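Local coordinates for L0028 (Mitochondria associated protein) (Escherichia coli, PDB 3GCG), which probably acts as a bacterial effector of the WxxxE type, delivered into host cells to switch on a Rho-family GTPase by promoting nucleotide exchange, at residues K22-N25 and Q26-A30; K73-K76 and G77-R81; G101-L104 and Q105-Y109. All coordinates share one frame; numbering follows the deposited sequence.

Contact 1: residues K22-N25 and Q26-A30; sequences KLTN and QLLQA
Thr-24 and Leu-28 sit one helical turn apart, with side chains that run side by side and point the same way. Thr-24 CG2 meets Leu-28 CD1 at 3.6 Å. The torsion of Thr-24 (chi1 -64°) sets CG2 opposite the backbone N and brings OG1 beside that N, where it bonds to His-20 O one turn earlier. The methyl is thereby left to face Leu-28. Leu-28 also folds CG over the backbone, 3.1 Å from Thr-24 O.

Gln-26 lays its chain back along the helix, and its CG lies 3.3 Å from Lys-22 O. Beyond CG the chain is extended (chi2 -179°). This carries the amide outward from the helix, where OE1 is bonded to Asn-107 at the neighbouring helix junction. Gln-29 turns the same way, with CG 3.0 Å from Asn-25 O.

Leu-27 N bonds to Leu-23 O, and Leu-28 N to Thr-24 O, both at 2.7 Å. Leu-23 and Leu-27 face helix 99-105, while Leu-27 and Leu-28 also touch Trp-43, the tryptophan of the WxxxE sequence. The i to i+4 pairing is that of a regular alpha-helix, here helix 20-32 in an all-helical fold.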
loop_
_atom_site.group_PDB
_atom_site.type_symbol
_atom_site.label_atom_id
_atom_site.label_comp_id
_atom_site.label_asym_id
_atom_site.label_seq_id
_atom_site.Cartn_x
_atom_site.Cartn_y
_atom_site.Cartn_z
ATOM N N LYS B 22 -19.200 7.783 15.070
ATOM C CA LYS B 22 -18.951 9.054 14.388
ATOM C C LYS B 22 -17.901 8.853 13.316
ATOM O O LYS B 22 -17.979 9.442 12.244
ATOM C CB LYS B 22 -18.472 10.138 15.365
ATOM C CG LYS B 22 -19.597 10.769 16.180
ATOM C CD LYS B 22 -19.114 11.927 17.048
ATOM C CE LYS B 22 -20.308 12.624 17.700
ATOM N NZ LYS B 22 -19.924 13.789 18.547
ATOM N N LEU B 23 -16.907 8.025 13.614
ATOM C CA LEU B 23 -15.856 7.756 12.643
ATOM C C LEU B 23 -16.468 7.132 11.403
ATOM O O LEU B 23 -16.217 7.583 10.287
ATOM C CB LEU B 23 -14.804 6.814 13.234
ATOM C CG LEU B 23 -13.722 7.513 14.062
ATOM C CD1 LEU B 23 -12.872 6.499 14.795
ATOM C CD2 LEU B 23 -12.867 8.374 13.131
ATOM N N THR B 24 -17.286 6.102 11.613
ATOM C CA THR B 24 -17.932 5.397 10.510
ATOM C C THR B 24 -18.732 6.357 9.646
ATOM O O THR B 24 -18.709 6.261 8.419
ATOM C CB THR B 24 -18.880 4.280 11.020
ATOM O OG1 THR B 24 -18.122 3.276 11.699
ATOM C CG2 THR B 24 -19.619 3.640 9.858
ATOM N N ASN B 25 -19.443 7.282 10.282
ATOM C CA ASN B 25 -20.234 8.246 9.528
ATOM C C ASN B 25 -19.338 9.139 8.696
ATOM O O ASN B 25 -19.695 9.530 7.587
ATOM C CB ASN B 25 -21.101 9.092 10.465
ATOM C CG ASN B 25 -22.374 8.379 10.869
ATOM O OD1 ASN B 25 -22.354 7.191 11.196
ATOM N ND2 ASN B 25 -23.489 9.099 10.852
ATOM N N GLN B 26 -18.167 9.456 9.232
ATOM C CA GLN B 26 -17.217 10.296 8.513
ATOM C C GLN B 26 -16.549 9.486 7.397
ATOM O O GLN B 26 -16.216 10.018 6.343
ATOM C CB GLN B 26 -16.179 10.862 9.488
ATOM C CG GLN B 26 -16.747 11.942 10.412
ATOM C CD GLN B 26 -15.708 12.530 11.359
ATOM O OE1 GLN B 26 -14.509 12.505 11.080
ATOM N NE2 GLN B 26 -16.170 13.082 12.474
ATOM N N LEU B 27 -16.369 8.190 7.631
ATOM C CA LEU B 27 -15.771 7.321 6.622
ATOM C C LEU B 27 -16.792 7.163 5.484
ATOM O O LEU B 27 -16.451 7.268 4.309
ATOM C CB LEU B 27 -15.461 5.953 7.227
ATOM C CG LEU B 27 -14.601 4.941 6.459
ATOM C CD1 LEU B 27 -15.078 3.551 6.833
ATOM C CD2 LEU B 27 -14.687 5.128 4.956
ATOM N N LEU B 28 -18.048 6.917 5.847
ATOM C CA LEU B 28 -19.110 6.751 4.857
ATOM C C LEU B 28 -19.295 8.019 4.034
ATOM O O LEU B 28 -19.502 7.954 2.820
ATOM C CB LEU B 28 -20.418 6.369 5.552
ATOM C CG LEU B 28 -20.348 4.978 6.187
ATOM C CD1 LEU B 28 -21.605 4.692 6.991
ATOM C CD2 LEU B 28 -20.152 3.937 5.092
ATOM N N GLN B 29 -19.219 9.171 4.693
ATOM C CA GLN B 29 -19.359 10.440 3.991
ATOM C C GLN B 29 -18.287 10.559 2.923
ATOM O O GLN B 29 -18.570 10.969 1.797
ATOM C CB GLN B 29 -19.223 11.626 4.951
ATOM C CG GLN B 29 -20.428 11.875 5.829
ATOM C CD GLN B 29 -20.350 13.218 6.525
ATOM O OE1 GLN B 29 -20.246 14.263 5.869
ATOM N NE2 GLN B 29 -20.396 13.205 7.858
ATOM N N ALA B 30 -17.056 10.208 3.287
ATOM C CA ALA B 30 -15.934 10.281 2.353
ATOM C C ALA B 30 -16.193 9.371 1.158
ATOM O O ALA B 30 -15.904 9.726 0.014
ATOM C CB ALA B 30 -14.632 9.880 3.057
#

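Contact 2: residues K73-K76 and G77-R81; sequences KETK and GHIFR
Glu-74 and His-78 pair across the first turn of helix 73-87, in the i to i+4 spacing of an alpha-helix. Ser-72 precedes this helix, and its OG bonds to Thr-75 OG1.

The polar side-chain link is weak. His-78 NE2 reaches Glu-74 OE2 at 3.3 Å, although the bond is almost straight at 178°. The acceptor lies at the edge of the imidazole, in its plane. The carboxylate is turned steeply, 78° from the ring. Glu-74 gets there with CG opposite its backbone N (chi1 -170°) and an extended chain. Glu-74 O, which also accepts the bond from His-78 N, lies over one face of the ring, offset toward the rim.

Among backbone bonds, His-78 N donates to Glu-74 O at 3.0 Å, Ile-79 N to Thr-75 O, and Phe-80 N to Lys-76 O at 2.9 Å. Gly-77 N donates to Lys-73 O and, weakly, to Glu-74 O.

Packing contacts lie on another side of the helix. Ile-79 packs on Leu-60, Ala-162 and Ile-163, joining this helix to helices 41-67 and 152-166. Ile-79 CG1 sits 3.4 Å from Thr-75 O. Lys-76 and Phe-80 run side by side in the same direction, with Lys-76 CE 4.2 Å from Phe-80 CE1. At the phenyl edge, in the ring plane, Lys-76 O approaches Phe-80 CD1 at 3.5 Å.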
loop_
_atom_site.group_PDB
_atom_site.type_symbol
_atom_site.label_atom_id
_atom_site.label_comp_id
_atom_site.label_asym_id
_atom_site.label_seq_id
_atom_site.Cartn_x
_atom_site.Cartn_y
_atom_site.Cartn_z
ATOM N N LYS B 73 3.061 -20.330 -3.174
ATOM C CA LYS B 73 1.870 -19.590 -3.556
ATOM C C LYS B 73 0.729 -20.550 -3.869
ATOM O O LYS B 73 -0.438 -20.174 -3.808
ATOM C CB LYS B 73 2.174 -18.705 -4.764
ATOM C CG LYS B 73 3.430 -17.845 -4.599
ATOM C CD LYS B 73 3.206 -16.568 -3.785
ATOM C CE LYS B 73 4.509 -15.762 -3.706
ATOM N NZ LYS B 73 4.302 -14.291 -3.521
ATOM N N GLU B 74 1.065 -21.791 -4.209
ATOM C CA GLU B 74 0.034 -22.786 -4.494
ATOM C C GLU B 74 -0.681 -23.035 -3.176
ATOM O O GLU B 74 -1.891 -22.845 -3.055
ATOM C CB GLU B 74 0.650 -24.102 -4.980
ATOM C CG GLU B 74 -0.391 -25.085 -5.514
ATOM C CD GLU B 74 0.194 -26.444 -5.879
ATOM O OE1 GLU B 74 1.279 -26.479 -6.502
ATOM O OE2 GLU B 74 -0.440 -27.476 -5.554
ATOM N N THR B 75 0.097 -23.455 -2.186
ATOM C CA THR B 75 -0.417 -23.734 -0.857
ATOM C C THR B 75 -1.138 -22.508 -0.309
ATOM O O THR B 75 -2.168 -22.628 0.342
ATOM C CB THR B 75 0.727 -24.131 0.088
ATOM O OG1 THR B 75 1.471 -25.203 -0.505
ATOM C CG2 THR B 75 0.178 -24.591 1.430
ATOM N N LYS B 76 -0.601 -21.326 -0.578
ATOM C CA LYS B 76 -1.242 -20.102 -0.114
ATOM C C LYS B 76 -2.662 -20.042 -0.691
ATOM O O LYS B 76 -3.614 -19.689 0.008
ATOM C CB LYS B 76 -0.434 -18.889 -0.562
ATOM C CG LYS B 76 -0.955 -17.557 -0.075
ATOM C CD LYS B 76 -0.083 -16.438 -0.629
ATOM C CE LYS B 76 -0.588 -15.047 -0.252
ATOM N NZ LYS B 76 0.370 -13.997 -0.722
ATOM N N GLY B 77 -2.797 -20.407 -1.963
ATOM C CA GLY B 77 -4.102 -20.401 -2.599
ATOM C C GLY B 77 -5.058 -21.395 -1.960
ATOM O O GLY B 77 -6.239 -21.095 -1.756
ATOM N N HIS B 78 -4.568 -22.587 -1.637
ATOM C CA HIS B 78 -5.440 -23.572 -1.017
ATOM C C HIS B 78 -5.932 -23.024 0.324
ATOM O O HIS B 78 -7.097 -23.209 0.698
ATOM C CB HIS B 78 -4.703 -24.896 -0.817
ATOM C CG HIS B 78 -4.175 -25.485 -2.086
ATOM N ND1 HIS B 78 -4.970 -25.710 -3.187
ATOM C CD2 HIS B 78 -2.926 -25.883 -2.434
ATOM C CE1 HIS B 78 -4.237 -26.222 -4.162
ATOM N NE2 HIS B 78 -2.994 -26.336 -3.731
ATOM N N ILE B 79 -5.046 -22.334 1.037
ATOM C CA ILE B 79 -5.412 -21.763 2.325
ATOM C C ILE B 79 -6.474 -20.680 2.135
ATOM O O ILE B 79 -7.452 -20.623 2.883
ATOM C CB ILE B 79 -4.166 -21.197 3.056
ATOM C CG1 ILE B 79 -3.269 -22.359 3.511
ATOM C CG2 ILE B 79 -4.586 -20.381 4.264
ATOM C CD1 ILE B 79 -1.935 -21.933 4.092
ATOM N N PHE B 80 -6.295 -19.841 1.120
ATOM C CA PHE B 80 -7.255 -18.787 0.859
ATOM C C PHE B 80 -8.628 -19.323 0.452
ATOM O O PHE B 80 -9.651 -18.788 0.874
ATOM C CB PHE B 80 -6.719 -17.823 -0.206
ATOM C CG PHE B 80 -6.142 -16.560 0.372
ATOM C CD1 PHE B 80 -4.865 -16.545 0.913
ATOM C CD2 PHE B 80 -6.907 -15.401 0.433
ATOM C CE1 PHE B 80 -4.363 -15.392 1.509
ATOM C CE2 PHE B 80 -6.418 -14.248 1.024
ATOM C CZ PHE B 80 -5.146 -14.242 1.566
ATOM N N ARG B 81 -8.655 -20.379 -0.354
ATOM C CA ARG B 81 -9.927 -20.959 -0.768
ATOM C C ARG B 81 -10.598 -21.617 0.438
ATOM O O ARG B 81 -11.821 -21.543 0.602
ATOM C CB ARG B 81 -9.723 -21.999 -1.873
ATOM C CG ARG B 81 -10.751 -21.905 -3.001
ATOM C CD ARG B 81 -12.167 -21.627 -2.470
ATOM N NE ARG B 81 -13.134 -21.426 -3.550
ATOM C CZ ARG B 81 -14.366 -20.947 -3.383
ATOM N NH1 ARG B 81 -14.798 -20.610 -2.175
ATOM N NH2 ARG B 81 -15.170 -20.806 -4.430
#

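Contact 3: residues G101-L104 and Q105-Y109; sequences GHFL and QSNKY
Phe-103 and Asn-107 meet where helix 99-105 gives way to helix 108-118. Asn-107 ND2 comes to 3.3 Å from Phe-103 CZ, the far end of the ring. The two side chains run at a slant, and the amide plane is turned 54° from the ring plane. Asn-107 has CG opposite its own backbone N (chi1 178°), which sends the amide back toward the phenyl group. Asn-107 CB also rests on Leu-104 O at 3.5 Å.

The backbone brings these groups together. Gln-105 N makes a weak bond to Gly-101 O, the last of the i to i+4 kind here. Two i to i+3 bonds follow. Ser-106 N bonds to Phe-103 O at 3.2 Å, and Asn-107 N bonds to Leu-104 O at 3.0 Å. The change to i+3 bonds marks the end of the regular alpha-helix here.

Water adds to this. Water 1 donates to His-102 O and bonds to Ser-106 OG at 2.8 Å, so it bridges the turn. Water 2 bonds to His-102 ND1 at 2.9 Å and weakly to Gln-105 OE1. That oxygen also accepts a bond from a basic side chain of another protein in the assembly.

Further out, Phe-103 packs on Leu-27, and Leu-104 packs on Leu-23, Val-138 and Ile-142. Asn-111 ND2 bonds to the carbonyl oxygens of Gln-105 and Asn-107.

Asn-107 is the N-cap of the next helix. Its OD1 accepts from Phe-110 N, and its ND2 donates to Gln-26 OE1. The buried amide is thus satisfied at both ends. This fixes which way round it sits and ties the start of helix 108-118 to helix 20-32.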
loop_
_atom_site.group_PDB
_atom_site.type_symbol
_atom_site.label_atom_id
_atom_site.label_comp_id
_atom_site.label_asym_id
_atom_site.label_seq_id
_atom_site.Cartn_x
_atom_site.Cartn_y
_atom_site.Cartn_z
ATOM N N GLY B 101 -8.175 1.813 7.372
ATOM C CA GLY B 101 -6.968 2.225 8.064
ATOM C C GLY B 101 -6.366 3.442 7.392
ATOM O O GLY B 101 -5.830 4.329 8.047
ATOM N N HIS B 102 -6.450 3.491 6.070
ATOM C CA HIS B 102 -5.897 4.624 5.354
ATOM C C HIS B 102 -6.757 5.853 5.562
ATOM O O HIS B 102 -6.245 6.967 5.643
ATOM C CB HIS B 102 -5.750 4.292 3.875
ATOM C CG HIS B 102 -4.569 3.423 3.584
ATOM N ND1 HIS B 102 -3.281 3.787 3.921
ATOM C CD2 HIS B 102 -4.475 2.204 3.005
ATOM C CE1 HIS B 102 -2.447 2.830 3.559
ATOM N NE2 HIS B 102 -3.146 1.858 3.000
ATOM N N PHE B 103 -8.063 5.655 5.669
ATOM C CA PHE B 103 -8.953 6.778 5.908
ATOM C C PHE B 103 -8.591 7.430 7.249
ATOM O O PHE B 103 -8.437 8.646 7.332
ATOM C CB PHE B 103 -10.402 6.307 5.938
ATOM C CG PHE B 103 -11.339 7.298 6.542
ATOM C CD1 PHE B 103 -11.647 8.477 5.877
ATOM C CD2 PHE B 103 -11.900 7.065 7.792
ATOM C CE1 PHE B 103 -12.501 9.417 6.447
ATOM C CE2 PHE B 103 -12.758 8.000 8.377
ATOM C CZ PHE B 103 -13.056 9.176 7.702
ATOM N N LEU B 104 -8.440 6.616 8.294
ATOM C CA LEU B 104 -8.105 7.138 9.623
ATOM C C LEU B 104 -6.823 7.969 9.630
ATOM O O LEU B 104 -6.734 8.991 10.316
ATOM C CB LEU B 104 -7.956 5.991 10.627
ATOM C CG LEU B 104 -9.188 5.119 10.905
ATOM C CD1 LEU B 104 -8.802 3.910 11.767
ATOM C CD2 LEU B 104 -10.263 5.971 11.585
ATOM N N GLN B 105 -5.838 7.538 8.848
ATOM C CA GLN B 105 -4.549 8.214 8.782
ATOM C C GLN B 105 -4.639 9.722 8.555
ATOM O O GLN B 105 -3.829 10.481 9.099
ATOM C CB GLN B 105 -3.687 7.556 7.697
ATOM C CG GLN B 105 -2.242 8.042 7.618
ATOM C CD GLN B 105 -2.109 9.367 6.901
ATOM O OE1 GLN B 105 -2.767 9.602 5.886
ATOM N NE2 GLN B 105 -1.251 10.237 7.413
ATOM N N SER B 106 -5.613 10.161 7.759
ATOM C CA SER B 106 -5.764 11.585 7.483
ATOM C C SER B 106 -7.064 12.182 8.034
ATOM O O SER B 106 -7.533 13.223 7.566
ATOM C CB SER B 106 -5.663 11.846 5.974
ATOM O OG SER B 106 -6.618 11.099 5.240
ATOM N N ASN B 107 -7.633 11.522 9.035
ATOM C CA ASN B 107 -8.869 11.975 9.666
ATOM C C ASN B 107 -8.548 12.855 10.882
ATOM O O ASN B 107 -7.736 12.485 11.726
ATOM C CB ASN B 107 -9.697 10.750 10.071
ATOM C CG ASN B 107 -10.981 11.117 10.786
ATOM O OD1 ASN B 107 -11.017 11.221 12.016
ATOM N ND2 ASN B 107 -12.047 11.320 10.016
ATOM N N LYS B 108 -9.186 14.022 10.954
ATOM C CA LYS B 108 -8.970 14.987 12.044
ATOM C C LYS B 108 -9.295 14.437 13.425
ATOM O O LYS B 108 -8.453 14.447 14.328
ATOM C CB LYS B 108 -9.829 16.234 11.834
ATOM C CG LYS B 108 -9.689 16.911 10.496
ATOM C CD LYS B 108 -10.730 18.018 10.363
ATOM C CE LYS B 108 -10.796 18.549 8.940
ATOM N NZ LYS B 108 -11.857 19.587 8.782
ATOM N N TYR B 109 -10.533 13.982 13.586
ATOM C CA TYR B 109 -10.999 13.440 14.856
ATOM C C TYR B 109 -10.063 12.348 15.369
ATOM O O TYR B 109 -9.651 12.359 16.531
ATOM C CB TYR B 109 -12.426 12.900 14.685
ATOM C CG TYR B 109 -13.005 12.226 15.913
ATOM C CD1 TYR B 109 -12.958 12.842 17.163
ATOM C CD2 TYR B 109 -13.634 10.983 15.814
ATOM C CE1 TYR B 109 -13.525 12.235 18.294
ATOM C CE2 TYR B 109 -14.205 10.366 16.930
ATOM C CZ TYR B 109 -14.145 10.998 18.165
ATOM O OH TYR B 109 -14.692 10.385 19.262
HETATM O O HOH W 1 -5.569 8.945 3.771
HETATM O O HOH W 2 -2.890 6.595 4.273
HETATM O O HOH W 3 -9.304 10.559 5.994
#

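Overall arrangement
Contacts 1 and 3 are neighbours, with centres 10 Å apart, and lie on the same side of the chain's centre. They touch through one side-chain hydrogen bond, Gln-26 OE1 to Asn-107 ND2, 2.9 Å, and through Phe-103 CZ, 3.5 Å from Leu-27 N. Contact 2 is remote. Its centre is 34 Å from that of contact 1 and 32 Å from that of contact 3, on the opposite side of the chain's centre. The nearest atoms of contacts 2 and 3 are about 16 Å apart. Contact 3 is the most involved with the other protein, probably a GTPase: four residues lie within reach and Gln-105 OE1 bonds to it. Contacts 1 and 2 touch it less.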